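Local coordinates for protein 4-carboxymuconolactone decarboxylase (Sinorhizobium meliloti, PDB 4G9Q) that forms an all-helical trimer of the carboxymuconolactone decarboxylase family and may have peroxiredoxin-like or decarboxylase activity, at residues Q99-G104 and S108-T113. Sequence-based numbering, arbitrary orientation.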
loop_
_atom_site.group_PDB
_atom_site.type_symbol
_atom_site.label_atom_id
_atom_site.label_comp_id
_atom_site.label_asym_id
_atom_site.label_seq_id
_atom_site.Cartn_x
_atom_site.Cartn_y
_atom_site.Cartn_z
ATOM N N GLN A 99 23.332 1.638 7.226
ATOM C CA GLN A 99 23.299 0.999 8.539
ATOM C C GLN A 99 23.426 -0.513 8.422
ATOM O O GLN A 99 24.102 -1.143 9.235
ATOM C CB GLN A 99 22.020 1.355 9.294
ATOM C CG GLN A 99 22.020 2.740 9.925
ATOM C CD GLN A 99 23.088 2.914 10.995
ATOM O OE1 GLN A 99 23.202 2.108 11.923
ATOM N NE2 GLN A 99 23.872 3.979 10.871
ATOM N N ALA A 100 22.780 -1.097 7.411
ATOM C CA ALA A 100 22.861 -2.543 7.197
ATOM C C ALA A 100 24.303 -2.985 6.950
ATOM O O ALA A 100 24.771 -3.970 7.526
ATOM C CB ALA A 100 21.965 -2.965 6.040
ATOM N N LEU A 101 25.004 -2.237 6.101
ATOM C CA LEU A 101 26.412 -2.504 5.808
ATOM C C LEU A 101 27.267 -2.402 7.073
ATOM O O LEU A 101 28.116 -3.261 7.328
ATOM C CB LEU A 101 26.920 -1.553 4.721
ATOM C CG LEU A 101 26.289 -1.708 3.331
ATOM C CD1 LEU A 101 26.640 -0.525 2.453
ATOM C CD2 LEU A 101 26.731 -3.016 2.674
ATOM N N GLU A 102 27.018 -1.364 7.871
ATOM C CA GLU A 102 27.686 -1.199 9.168
ATOM C C GLU A 102 27.392 -2.386 10.101
ATOM O O GLU A 102 28.271 -2.838 10.842
ATOM C CB GLU A 102 27.261 0.124 9.815
ATOM C CG GLU A 102 28.122 0.569 10.999
ATOM C CD GLU A 102 29.523 1.026 10.599
ATOM O OE1 GLU A 102 29.759 1.340 9.408
ATOM O OE2 GLU A 102 30.396 1.075 11.493
ATOM N N ASN A 103 26.162 -2.900 10.030
ATOM C CA ASN A 103 25.730 -4.036 10.848
ATOM C C ASN A 103 26.175 -5.409 10.336
ATOM O O ASN A 103 25.874 -6.436 10.955
ATOM C CB ASN A 103 24.212 -4.012 11.037
ATOM C CG ASN A 103 23.752 -2.862 11.915
ATOM O OD1 ASN A 103 24.545 -2.267 12.645
ATOM N ND2 ASN A 103 22.467 -2.545 11.845
ATOM N N GLY A 104 26.877 -5.421 9.210
ATOM C CA GLY A 104 27.487 -6.645 8.704
ATOM C C GLY A 104 26.710 -7.378 7.629
ATOM O O GLY A 104 27.066 -8.502 7.272
ATOM N N SER A 108 26.365 -7.904 -1.330
ATOM C CA SER A 108 25.744 -8.929 -2.175
ATOM C C SER A 108 24.380 -9.363 -1.632
ATOM O O SER A 108 23.484 -9.717 -2.402
ATOM C CB SER A 108 26.671 -10.137 -2.337
ATOM O OG SER A 108 26.953 -10.746 -1.090
ATOM N N GLU A 109 24.228 -9.324 -0.310
ATOM C CA GLU A 109 22.961 -9.682 0.340
ATOM C C GLU A 109 21.892 -8.600 0.133
ATOM O O GLU A 109 20.719 -8.911 -0.094
ATOM C CB GLU A 109 23.188 -9.984 1.820
ATOM C CG GLU A 109 23.934 -11.309 2.041
ATOM C CD GLU A 109 24.362 -11.519 3.478
ATOM O OE1 GLU A 109 24.691 -10.525 4.157
ATOM O OE2 GLU A 109 24.380 -12.688 3.927
ATOM N N ILE A 110 22.308 -7.335 0.188
ATOM C CA ILE A 110 21.415 -6.215 -0.119
ATOM C C ILE A 110 21.007 -6.297 -1.588
ATOM O O ILE A 110 19.826 -6.195 -1.919
ATOM C CB ILE A 110 22.073 -4.842 0.205
ATOM C CG1 ILE A 110 22.366 -4.755 1.707
ATOM C CG2 ILE A 110 21.189 -3.678 -0.279
ATOM C CD1 ILE A 110 23.007 -3.450 2.163
ATOM N N SER A 111 21.999 -6.501 -2.453
ATOM C CA SER A 111 21.782 -6.691 -3.884
ATOM C C SER A 111 20.741 -7.780 -4.145
ATOM O O SER A 111 19.790 -7.584 -4.926
ATOM C CB SER A 111 23.115 -7.045 -4.560
ATOM O OG SER A 111 22.959 -7.179 -5.956
ATOM N N GLU A 112 20.910 -8.922 -3.479
ATOM C CA GLU A 112 20.009 -10.058 -3.682
ATOM C C GLU A 112 18.618 -9.820 -3.097
ATOM O O GLU A 112 17.627 -10.303 -3.644
ATOM C CB GLU A 112 20.631 -11.349 -3.135
ATOM C CG GLU A 112 19.874 -12.628 -3.510
ATOM C CD GLU A 112 19.871 -12.924 -5.005
ATOM O OE1 GLU A 112 20.592 -12.239 -5.773
ATOM O OE2 GLU A 112 19.144 -13.850 -5.414
ATOM N N THR A 113 18.541 -9.059 -2.005
ATOM C CA THR A 113 17.242 -8.733 -1.405
ATOM C C THR A 113 16.382 -7.939 -2.388
ATOM O O THR A 113 15.185 -8.205 -2.543
ATOM C CB THR A 113 17.415 -7.968 -0.077
ATOM O OG1 THR A 113 18.080 -8.822 0.857
ATOM C CG2 THR A 113 16.058 -7.553 0.505
HETATM O O HOH W 1 25.695 -10.866 6.592
#
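The CB of Ala100 points toward 108-113 and lies 4.0 Å from CD1 of Ile110. Ala100 also packs on Ser77 and Ile81 of helix 73-86. The next residue, Leu101, meets the same Ile110 methyl. Leu101 CD2 comes to 3.8 Å from Ile110 CD1, and Leu101 CG is almost as near. The two side chains cross at about a right angle. Ile110 reaches across because its CG1 stands anti to the carbonyl carbon (chi1 -63°) and CD1 continues fully extended (chi2 -180°). Its tip thus touches both Ala100 and Leu101. Phe137 of helix 130-139 packs on both Leu101 and Ile110.

Gly104 ends helix 93-102 in a Schellman motif, with a positive phi of 98° and its N bonded to Leu101 O at 3.1 Å. Its carbonyl is joined to Glu109 through one water, which donates to Gly104 O at 2.8 Å and to Glu109 OE1 at 2.7 Å. OE1 also accepts from the backbone N of Lys106, just before helix 107-120, while OE2 forms a salt bridge with Arg74. Both carboxylate oxygens are therefore held, which should limit rotation of the group. The contact pairs two consecutive helices, 93-102 and 107-120, joined by a short link that starts at the Schellman glycine, within the all-alpha carboxymuconolactone decarboxylase fold.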